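Local coordinates for protein sulfate adenylyltransferase (Allochromatium vinosum, PDB 4DNX) that catalyses the reaction of sulfate with ATP to give adenosine 5'-phosphosulfate and diphosphate, a step of sulfur metabolism, at residues Leu387-Tyr390 and Tyr391-Leu394; Gly361-Val364 and Arg365-Leu368; Met204-Ala207 and His208-Cys212. All coordinates share one frame; numbering follows the deposited sequence.

Contact 1. Residues Leu387-Tyr390 and Tyr391-Leu394; sequences LMDY and YRSL
Asp389 and Arg392, three residues apart near the end of helix 381-393, make the charged part of this contact. Arg392 NH2 donates to Asp389 OD1 over 2.8 Å in a salt bridge. The oxygen sits at the edge of the guanidinium, practically in its plane, while the carboxylate itself is turned 72° away, and only OD1 of the carboxylate takes part in the bond to NH2. Asp389 OD1 also bonds to Gln385 NE2 one turn back and is therefore gripped twice. One face of the same guanidinium lies over Met388 O, which is 3.6 Å from Arg392 NH2.

The backbone bonds follow the alpha-helical i to i+4 pattern, from Tyr391 N to Leu387 O (2.9 Å) through Ser393 N to Asp389 O (3.1 Å). Ser393 adds a side-chain bond. With chi1 at 81° its hydroxyl lies between its own N and carbonyl carbon and reaches back to Tyr390 O, Ser393 OG donating over 2.8 Å in the carbonyl plane, on a lone pair. A weak bond from Ser393 N meets the same carbonyl oxygen.

The aromatic part is an oblique pair. The rings of Tyr390 and Tyr391 have planes 52° apart, and Tyr390 CE2 comes to 3.8 Å from Tyr391 CE1; the Tyr390 ring reaches one face of Tyr391 near its rim. Leu394 then packs against Tyr390 with both methyls, CD2 on Tyr390 CE1 at 3.7 Å and CD1 on Tyr390 OH at 3.7 Å.

Beyond the turn itself, Leu387, Met388 and Tyr391 rest on Leu368 of helix 361-369. Leu387 and Tyr390 meet Val242 of helix 240-254, which places this end of helix 381-393 against both.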
ATOM      1  N   LEU A 387     -24.065   5.193  -3.354  1.00 20.08           N
ATOM      2  CA  LEU A 387     -24.107   6.441  -4.142  1.00 20.70           C
ATOM      3  C   LEU A 387     -25.287   7.355  -3.740  1.00 21.41           C
ATOM      4  O   LEU A 387     -25.123   8.582  -3.612  1.00 21.75           O
ATOM      5  CB  LEU A 387     -24.098   6.127  -5.641  1.00 20.94           C
ATOM      6  CG  LEU A 387     -22.731   5.512  -6.035  1.00 23.09           C
ATOM      7  CD1 LEU A 387     -22.774   4.901  -7.405  1.00 23.31           C
ATOM      8  CD2 LEU A 387     -21.625   6.597  -5.936  1.00 25.36           C
ATOM      9  N   MET A 388     -26.473   6.788  -3.513  1.00 21.91           N
ATOM     10  CA  MET A 388     -27.630   7.622  -3.139  1.00 23.71           C
ATOM     11  C   MET A 388     -27.404   8.291  -1.803  1.00 24.83           C
ATOM     12  O   MET A 388     -27.810   9.444  -1.601  1.00 24.86           O
ATOM     13  CB  MET A 388     -28.923   6.811  -3.105  1.00 25.07           C
ATOM     14  CG  MET A 388     -29.385   6.543  -4.506  1.00 26.00           C
ATOM     15  SD  MET A 388     -30.964   5.751  -4.615  1.00 30.39           S
ATOM     16  CE  MET A 388     -30.483   4.132  -3.997  1.00 27.91           C
ATOM     17  N   ASP A 389     -26.727   7.574  -0.902  1.00 24.82           N
ATOM     18  CA  ASP A 389     -26.466   8.092   0.438  1.00 27.40           C
ATOM     19  C   ASP A 389     -25.499   9.253   0.325  1.00 26.60           C
ATOM     20  O   ASP A 389     -25.715  10.285   0.991  1.00 28.51           O
ATOM     21  CB  ASP A 389     -25.904   7.008   1.372  1.00 29.23           C
ATOM     22  CG  ASP A 389     -26.989   6.069   1.909  1.00 31.87           C
ATOM     23  OD1 ASP A 389     -28.185   6.260   1.619  1.00 32.40           O
ATOM     24  OD2 ASP A 389     -26.625   5.092   2.595  1.00 36.09           O
ATOM     25  N   TYR A 390     -24.499   9.100  -0.551  1.00 25.02           N
ATOM     26  CA  TYR A 390     -23.540  10.152  -0.838  1.00 24.26           C
ATOM     27  C   TYR A 390     -24.262  11.393  -1.394  1.00 25.90           C
ATOM     28  O   TYR A 390     -24.108  12.485  -0.844  1.00 25.33           O
ATOM     29  CB  TYR A 390     -22.448   9.692  -1.792  1.00 22.94           C
ATOM     30  CG  TYR A 390     -21.726  10.849  -2.419  1.00 24.12           C
ATOM     31  CD1 TYR A 390     -20.928  11.684  -1.636  1.00 24.76           C
ATOM     32  CD2 TYR A 390     -21.892  11.145  -3.775  1.00 24.20           C
ATOM     33  CE1 TYR A 390     -20.269  12.783  -2.193  1.00 25.74           C
ATOM     34  CE2 TYR A 390     -21.238  12.242  -4.354  1.00 25.89           C
ATOM     35  CZ  TYR A 390     -20.427  13.047  -3.551  1.00 28.10           C
ATOM     36  OH  TYR A 390     -19.763  14.122  -4.104  1.00 30.57           O
ATOM     37  N   TYR A 391     -25.039  11.235  -2.467  1.00 24.48           N
ATOM     38  CA  TYR A 391     -25.711  12.423  -3.050  1.00 26.61           C
ATOM     39  C   TYR A 391     -26.644  13.114  -2.077  1.00 28.59           C
ATOM     40  O   TYR A 391     -26.746  14.365  -2.068  1.00 29.02           O
ATOM     41  CB  TYR A 391     -26.464  12.075  -4.342  1.00 26.33           C
ATOM     42  CG  TYR A 391     -25.568  11.779  -5.512  1.00 24.38           C
ATOM     43  CD1 TYR A 391     -24.665  12.755  -6.022  1.00 24.09           C
ATOM     44  CD2 TYR A 391     -25.620  10.533  -6.146  1.00 23.68           C
ATOM     45  CE1 TYR A 391     -23.848  12.471  -7.106  1.00 23.93           C
ATOM     46  CE2 TYR A 391     -24.783  10.227  -7.219  1.00 22.78           C
ATOM     47  CZ  TYR A 391     -23.903  11.203  -7.701  1.00 22.89           C
ATOM     48  OH  TYR A 391     -23.098  10.947  -8.768  1.00 22.42           O
ATOM     49  N   ARG A 392     -27.352  12.327  -1.260  1.00 28.86           N
ATOM     50  CA  ARG A 392     -28.275  12.902  -0.278  1.00 33.60           C
ATOM     51  C   ARG A 392     -27.521  13.695   0.819  1.00 34.67           C
ATOM     52  O   ARG A 392     -28.070  14.641   1.369  1.00 38.06           O
ATOM     53  CB  ARG A 392     -29.166  11.798   0.325  1.00 35.62           C
ATOM     54  CG  ARG A 392     -30.367  12.261   1.169  1.00 42.95           C
ATOM     55  CD  ARG A 392     -31.290  11.080   1.569  1.00 46.06           C
ATOM     56  NE  ARG A 392     -30.642   9.769   1.415  1.00 50.46           N
ATOM     57  CZ  ARG A 392     -30.914   8.878   0.454  1.00 50.52           C
ATOM     58  NH1 ARG A 392     -31.848   9.119  -0.467  1.00 51.21           N
ATOM     59  NH2 ARG A 392     -30.251   7.728   0.421  1.00 48.62           N
ATOM     60  N   SER A 393     -26.290  13.295   1.132  1.00 34.38           N
ATOM     61  CA  SER A 393     -25.478  13.941   2.180  1.00 37.33           C
ATOM     62  C   SER A 393     -25.030  15.371   1.860  1.00 39.39           C
ATOM     63  O   SER A 393     -24.745  16.147   2.784  1.00 41.30           O
ATOM     64  CB  SER A 393     -24.256  13.072   2.546  1.00 34.78           C
ATOM     65  OG  SER A 393     -23.160  13.223   1.634  1.00 35.41           O
ATOM     66  N   LEU A 394     -24.991  15.713   0.570  1.00 37.68           N
ATOM     67  CA  LEU A 394     -24.443  16.987   0.092  1.00 37.56           C
ATOM     68  C   LEU A 394     -25.338  18.162   0.465  1.00 40.24           C
ATOM     69  O   LEU A 394     -26.551  18.026   0.460  1.00 38.78           O
ATOM     70  CB  LEU A 394     -24.187  16.933  -1.424  1.00 37.90           C
ATOM     71  CG  LEU A 394     -23.192  15.844  -1.881  1.00 35.41           C
ATOM     72  CD1 LEU A 394     -23.052  15.728  -3.400  1.00 35.30           C
ATOM     73  CD2 LEU A 394     -21.800  16.010  -1.249  1.00 35.23           C
TER

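Contact 2. Residues Gly361-Val364 and Arg365-Leu368; sequences GTRV and REML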
ATOM      1  N   GLY A 361     -24.525   5.483 -18.638  1.00 22.14           N
ATOM      2  CA  GLY A 361     -23.855   5.823 -17.382  1.00 20.96           C
ATOM      3  C   GLY A 361     -24.337   7.201 -16.920  1.00 21.86           C
ATOM      4  O   GLY A 361     -24.467   7.446 -15.729  1.00 22.05           O
ATOM      5  N   THR A 362     -24.660   8.069 -17.869  1.00 22.51           N
ATOM      6  CA  THR A 362     -25.134   9.391 -17.517  1.00 23.10           C
ATOM      7  C   THR A 362     -26.501   9.291 -16.856  1.00 23.45           C
ATOM      8  O   THR A 362     -26.740   9.931 -15.824  1.00 23.56           O
ATOM      9  CB  THR A 362     -25.184  10.337 -18.753  1.00 25.36           C
ATOM     10  OG1 THR A 362     -23.829  10.613 -19.130  1.00 28.58           O
ATOM     11  CG2 THR A 362     -25.915  11.644 -18.438  1.00 26.70           C
ATOM     12  N   ARG A 363     -27.399   8.532 -17.475  1.00 22.51           N
ATOM     13  CA  ARG A 363     -28.727   8.333 -16.910  1.00 23.49           C
ATOM     14  C   ARG A 363     -28.685   7.671 -15.511  1.00 22.09           C
ATOM     15  O   ARG A 363     -29.451   8.061 -14.629  1.00 22.57           O
ATOM     16  CB  ARG A 363     -29.622   7.544 -17.858  1.00 24.45           C
ATOM     17  CG  ARG A 363     -30.095   8.341 -19.064  1.00 26.99           C
ATOM     18  CD  ARG A 363     -31.078   9.436 -18.681  1.00 29.27           C
ATOM     19  NE  ARG A 363     -32.325   8.853 -18.197  1.00 30.87           N
ATOM     20  CZ  ARG A 363     -32.894   9.104 -17.009  1.00 32.25           C
ATOM     21  NH1 ARG A 363     -32.344   9.950 -16.128  1.00 31.96           N
ATOM     22  NH2 ARG A 363     -34.015   8.485 -16.688  1.00 32.03           N
ATOM     23  N   VAL A 364     -27.822   6.673 -15.322  1.00 21.92           N
ATOM     24  CA  VAL A 364     -27.645   6.046 -14.003  1.00 21.04           C
ATOM     25  C   VAL A 364     -27.247   7.087 -12.932  1.00 20.92           C
ATOM     26  O   VAL A 364     -27.845   7.149 -11.856  1.00 20.40           O
ATOM     27  CB  VAL A 364     -26.608   4.879 -14.079  1.00 20.62           C
ATOM     28  CG1 VAL A 364     -26.178   4.398 -12.686  1.00 21.17           C
ATOM     29  CG2 VAL A 364     -27.186   3.713 -14.889  1.00 21.88           C
ATOM     30  N   ARG A 365     -26.296   7.943 -13.280  1.00 20.33           N
ATOM     31  CA  ARG A 365     -25.811   8.971 -12.359  1.00 21.09           C
ATOM     32  C   ARG A 365     -26.943   9.965 -12.016  1.00 21.82           C
ATOM     33  O   ARG A 365     -27.118  10.353 -10.849  1.00 22.60           O
ATOM     34  CB  ARG A 365     -24.637   9.703 -13.005  1.00 22.42           C
ATOM     35  CG  ARG A 365     -23.834  10.578 -12.077  1.00 26.29           C
ATOM     36  CD  ARG A 365     -24.168  12.042 -12.283  1.00 29.03           C
ATOM     37  NE  ARG A 365     -23.986  12.502 -13.671  1.00 33.47           N
ATOM     38  CZ  ARG A 365     -24.711  13.478 -14.242  1.00 34.42           C
ATOM     39  NH1 ARG A 365     -25.656  14.116 -13.560  1.00 38.21           N
ATOM     40  NH2 ARG A 365     -24.504  13.818 -15.506  1.00 35.96           N
ATOM     41  N   GLU A 366     -27.703  10.384 -13.021  1.00 21.87           N
ATOM     42  CA  GLU A 366     -28.842  11.278 -12.793  1.00 22.82           C
ATOM     43  C   GLU A 366     -29.841  10.655 -11.799  1.00 23.45           C
ATOM     44  O   GLU A 366     -30.291  11.327 -10.862  1.00 23.78           O
ATOM     45  CB  GLU A 366     -29.573  11.625 -14.106  1.00 24.12           C
ATOM     46  CG  GLU A 366     -28.699  12.528 -15.052  1.00 24.23           C
ATOM     47  CD  GLU A 366     -29.333  12.726 -16.427  1.00 25.82           C
ATOM     48  OE1 GLU A 366     -28.725  13.447 -17.266  1.00 26.91           O
ATOM     49  OE2 GLU A 366     -30.437  12.194 -16.677  1.00 25.97           O
ATOM     50  N   MET A 367     -30.188   9.388 -12.024  1.00 22.72           N
ATOM     51  CA  MET A 367     -31.157   8.693 -11.160  1.00 23.94           C
ATOM     52  C   MET A 367     -30.679   8.640  -9.695  1.00 23.23           C
ATOM     53  O   MET A 367     -31.471   8.966  -8.764  1.00 23.70           O
ATOM     54  CB  MET A 367     -31.436   7.286 -11.698  1.00 24.56           C
ATOM     55  CG  MET A 367     -32.359   7.288 -12.913  1.00 27.51           C
ATOM     56  SD  MET A 367     -32.584   5.572 -13.495  1.00 30.78           S
ATOM     57  CE  MET A 367     -33.877   5.706 -14.699  1.00 32.63           C
ATOM     58  N   LEU A 368     -29.419   8.233  -9.523  1.00 22.00           N
ATOM     59  CA  LEU A 368     -28.783   8.154  -8.206  1.00 22.26           C
ATOM     60  C   LEU A 368     -28.819   9.506  -7.476  1.00 24.22           C
ATOM     61  O   LEU A 368     -29.194   9.578  -6.302  1.00 24.17           O
ATOM     62  CB  LEU A 368     -27.355   7.611  -8.283  1.00 20.85           C
ATOM     63  CG  LEU A 368     -27.225   6.197  -8.855  1.00 20.48           C
ATOM     64  CD1 LEU A 368     -25.795   5.889  -9.155  1.00 19.26           C
ATOM     65  CD2 LEU A 368     -27.812   5.173  -7.884  1.00 21.60           C
TER
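Glu366 reaches back along helix 361-369 to Thr362 and Arg363, and its side chain can be traced atom by atom. CB lies on the carbonyls of the preceding turn, with Arg363 O nearest. CG is tighter: Glu366 CG is 3.3 Å from Thr362 O, the oxygen that also accepts from Glu366 N at 3.0 Å. From CG the chain runs out extended (chi2 172°), crossing both partners obliquely and carrying the carboxylate between them. Its two oxygens divide the work. Glu366 OE1 meets the methyl Thr362 CG2 at 3.5 Å, whereas Glu366 OE2 accepts from Arg363 NH1 at 3.0 Å in a salt bridge. That bond uses the anti lone pair of OE2, the one facing away from OE1, and the oxygen stands 18° out of the guanidinium plane. Arg363 bends at both chi2 and chi3, which brings NH1 round to the carboxylate; Arg363 CD also touches Glu366 OE2.

The other terminal nitrogen of that guanidinium, Arg363 NH2, is 3.4 Å from Met367 CE, the end of an extended chain. On a different side of the helix, Val364 and Leu368 run side by side in the same direction, with Val364 CG1 and Leu368 CD1 3.9 Å apart. Both are buried, while Thr362 and Arg365 are exposed, so the turn is amphipathic.

Just ahead of it Ser360 OG accepts a hydrogen bond from Arg363 N. Ser360, Gly361, Thr362 and, three residues on, Arg365 match the ISSTxxR-type signature of nucleotidylyl transferases, which in relatives contributes to ATP binding; this first part of helix 361-369 is probably its counterpart.

Contact 3. Residues Met204-Ala207 and His208-Cys212; sequences MHRA and HEELC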
ATOM      1  N   MET A 204     -18.290   1.247 -10.655  1.00 14.94           N
ATOM      2  CA  MET A 204     -18.622   0.330 -11.738  1.00 14.84           C
ATOM      3  C   MET A 204     -20.059  -0.153 -11.529  1.00 15.52           C
ATOM      4  O   MET A 204     -20.379  -0.732 -10.490  1.00 16.24           O
ATOM      5  CB  MET A 204     -17.645  -0.842 -11.713  1.00 15.13           C
ATOM      6  CG  MET A 204     -16.245  -0.440 -12.211  1.00 14.99           C
ATOM      7  SD  MET A 204     -15.089  -1.771 -11.854  1.00 18.02           S
ATOM      8  CE  MET A 204     -15.737  -3.084 -12.916  1.00 19.03           C
ATOM      9  N   HIS A 205     -20.932   0.154 -12.493  1.00 15.59           N
ATOM     10  CA  HIS A 205     -22.274  -0.388 -12.494  1.00 15.84           C
ATOM     11  C   HIS A 205     -22.318  -1.694 -13.275  1.00 16.42           C
ATOM     12  O   HIS A 205     -21.255  -2.270 -13.602  1.00 15.30           O
ATOM     13  CB  HIS A 205     -23.257   0.697 -12.962  1.00 17.10           C
ATOM     14  CG  HIS A 205     -23.336   1.800 -11.967  1.00 18.32           C
ATOM     15  ND1 HIS A 205     -23.963   1.645 -10.750  1.00 19.75           N
ATOM     16  CD2 HIS A 205     -22.741   3.016 -11.938  1.00 18.95           C
ATOM     17  CE1 HIS A 205     -23.808   2.747 -10.036  1.00 20.50           C
ATOM     18  NE2 HIS A 205     -23.085   3.601 -10.745  1.00 19.62           N
ATOM     19  N   ARG A 206     -23.515  -2.222 -13.475  1.00 16.96           N
ATOM     20  CA  ARG A 206     -23.625  -3.584 -13.991  1.00 19.18           C
ATOM     21  C   ARG A 206     -22.990  -3.789 -15.345  1.00 19.05           C
ATOM     22  O   ARG A 206     -22.501  -4.896 -15.639  1.00 18.10           O
ATOM     23  CB  ARG A 206     -25.074  -4.084 -13.948  1.00 21.84           C
ATOM     24  CG  ARG A 206     -25.183  -5.135 -12.892  1.00 26.01           C
ATOM     25  CD  ARG A 206     -26.542  -5.803 -12.892  1.00 27.98           C
ATOM     26  NE  ARG A 206     -26.565  -6.863 -13.894  1.00 32.28           N
ATOM     27  CZ  ARG A 206     -27.617  -7.646 -14.123  1.00 36.89           C
ATOM     28  NH1 ARG A 206     -28.735  -7.478 -13.430  1.00 35.68           N
ATOM     29  NH2 ARG A 206     -27.559  -8.584 -15.059  1.00 37.17           N
ATOM     30  N   ALA A 207     -22.983  -2.745 -16.178  1.00 19.74           N
ATOM     31  CA  ALA A 207     -22.409  -2.872 -17.530  1.00 20.58           C
ATOM     32  C   ALA A 207     -20.909  -3.151 -17.464  1.00 19.41           C
ATOM     33  O   ALA A 207     -20.395  -4.009 -18.196  1.00 19.55           O
ATOM     34  CB  ALA A 207     -22.684  -1.607 -18.342  1.00 22.02           C
ATOM     35  N   HIS A 208     -20.220  -2.415 -16.597  1.00 17.94           N
ATOM     36  CA  HIS A 208     -18.755  -2.548 -16.487  1.00 18.05           C
ATOM     37  C   HIS A 208     -18.403  -3.788 -15.731  1.00 17.77           C
ATOM     38  O   HIS A 208     -17.420  -4.455 -16.063  1.00 15.25           O
ATOM     39  CB  HIS A 208     -18.138  -1.301 -15.848  1.00 20.71           C
ATOM     40  CG  HIS A 208     -18.041  -0.156 -16.811  1.00 27.53           C
ATOM     41  ND1 HIS A 208     -17.937   1.156 -16.410  1.00 36.42           N
ATOM     42  CD2 HIS A 208     -18.051  -0.136 -18.167  1.00 32.92           C
ATOM     43  CE1 HIS A 208     -17.902   1.940 -17.476  1.00 38.06           C
ATOM     44  NE2 HIS A 208     -17.966   1.180 -18.556  1.00 36.06           N
ATOM     45  N   GLU A 209     -19.246  -4.138 -14.753  1.00 18.26           N
ATOM     46  CA  GLU A 209     -19.056  -5.363 -13.971  1.00 16.60           C
ATOM     47  C   GLU A 209     -19.133  -6.575 -14.905  1.00 17.69           C
ATOM     48  O   GLU A 209     -18.263  -7.481 -14.878  1.00 16.64           O
ATOM     49  CB  GLU A 209     -20.164  -5.449 -12.914  1.00 17.27           C
ATOM     50  CG  GLU A 209     -20.243  -6.776 -12.197  1.00 17.65           C
ATOM     51  CD  GLU A 209     -21.524  -6.957 -11.379  1.00 20.73           C
ATOM     52  OE1 GLU A 209     -22.171  -5.954 -10.908  1.00 19.95           O
ATOM     53  OE2 GLU A 209     -21.897  -8.134 -11.210  1.00 21.57           O
ATOM     54  N   GLU A 210     -20.173  -6.582 -15.732  1.00 17.08           N
ATOM     55  CA  GLU A 210     -20.391  -7.688 -16.654  1.00 19.56           C
ATOM     56  C   GLU A 210     -19.347  -7.720 -17.771  1.00 17.94           C
ATOM     57  O   GLU A 210     -19.007  -8.784 -18.262  1.00 18.23           O
ATOM     58  CB  GLU A 210     -21.825  -7.639 -17.213  1.00 22.23           C
ATOM     59  CG  GLU A 210     -22.921  -7.810 -16.118  1.00 29.28           C
ATOM     60  CD  GLU A 210     -22.874  -9.156 -15.402  1.00 35.62           C
ATOM     61  OE1 GLU A 210     -23.370  -9.202 -14.249  1.00 44.71           O
ATOM     62  OE2 GLU A 210     -22.365 -10.157 -15.984  1.00 35.41           O
ATOM     63  N   LEU A 211     -18.813  -6.558 -18.169  1.00 17.20           N
ATOM     64  CA  LEU A 211     -17.755  -6.531 -19.156  1.00 18.23           C
ATOM     65  C   LEU A 211     -16.520  -7.238 -18.628  1.00 16.39           C
ATOM     66  O   LEU A 211     -15.920  -8.029 -19.360  1.00 17.63           O
ATOM     67  CB  LEU A 211     -17.367  -5.101 -19.486  1.00 21.03           C
ATOM     68  CG  LEU A 211     -16.361  -4.946 -20.610  1.00 23.28           C
ATOM     69  CD1 LEU A 211     -16.938  -5.549 -21.898  1.00 28.34           C
ATOM     70  CD2 LEU A 211     -16.112  -3.465 -20.761  1.00 26.52           C
ATOM     71  N   CYS A 212     -16.177  -6.977 -17.361  1.00 14.99           N
ATOM     72  CA  CYS A 212     -15.042  -7.688 -16.715  1.00 14.24           C
ATOM     73  C   CYS A 212     -15.299  -9.191 -16.701  1.00 15.47           C
ATOM     74  O   CYS A 212     -14.400  -9.977 -17.041  1.00 15.05           O
ATOM     75  CB  CYS A 212     -14.808  -7.180 -15.294  1.00 14.72           C
ATOM     76  SG  CYS A 212     -14.062  -5.541 -15.279  1.00 16.64           S
TER
HETATM   77  O   HOH W   1     -21.892  -3.253 -10.208  1.00 18.66           O
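Met204 and His208 cross at about a right angle at the start of helix 206-219, in the beta-alpha-beta unit of the Rossmann-like domain. His205 to His208 form the HxxH signature of nucleotidylyl transferases, which in relatives binds ATP phosphates. Met204 CG passes His208 CB at 4.2 Å, and the turn at chi3 (65°) brings the methyl round to the next helical turn, where Met204 CE touches Cys212 SG at 3.8 Å. Phe198 of strand 195-200 packs on Met204, His208 and Cys212 together.

His205 holds the N-cap position, its carbonyl oxygen accepting from Glu209 N at 3.0 Å. Its CB points away from the following turn, and His205 ND1 is hydrogen-bonded to Ser379 OG.

Arg206 and Glu210 lie side by side and point the same way, but their flat ends are 66° apart and Arg206 NE is 4.0 Å from Glu210 OE1. This is a long ion pair; the firmer bond of the arginine is from NH1 to Pro376 O. Glu209 runs at a slant to Arg206, and the touch is apolar to polar, Glu209 OE1 being 3.7 Å from Arg206 CG.

The buried carboxylate of Glu209 is well provided for: OE2 makes salt bridges with Lys213 and Arg380, which probably keep it charged. OE1 takes a hydrogen from a water, 2.8 Å from Glu209 OE1, and the same water gives its other hydrogen to Met204 O at 3.0 Å, joining the residue before the cap to the helix's first turn.

How the contacts relate
Along the chain contact 3 (204-212) comes first, then contact 2 (361-368), then contact 1 (387-394). Each closes only one or two helical turns, so they stand in series, and none encloses or crosses another. In space they nonetheless meet. His205 of contact 3 is the shared neighbour: its CE1 lies 3.6 Å from Leu387 CD1 of contact 1, and its NE2 3.7 Å from Val364 CG1 of contact 2. Contacts 1 and 2 touch most broadly, with Tyr391 OH 3.4 Å from Arg365 CG, joining two successive helices. Together they tie the C-terminal helices 361-369 and 381-393 to the start of helix 206-219 in the Rossmann-like domain.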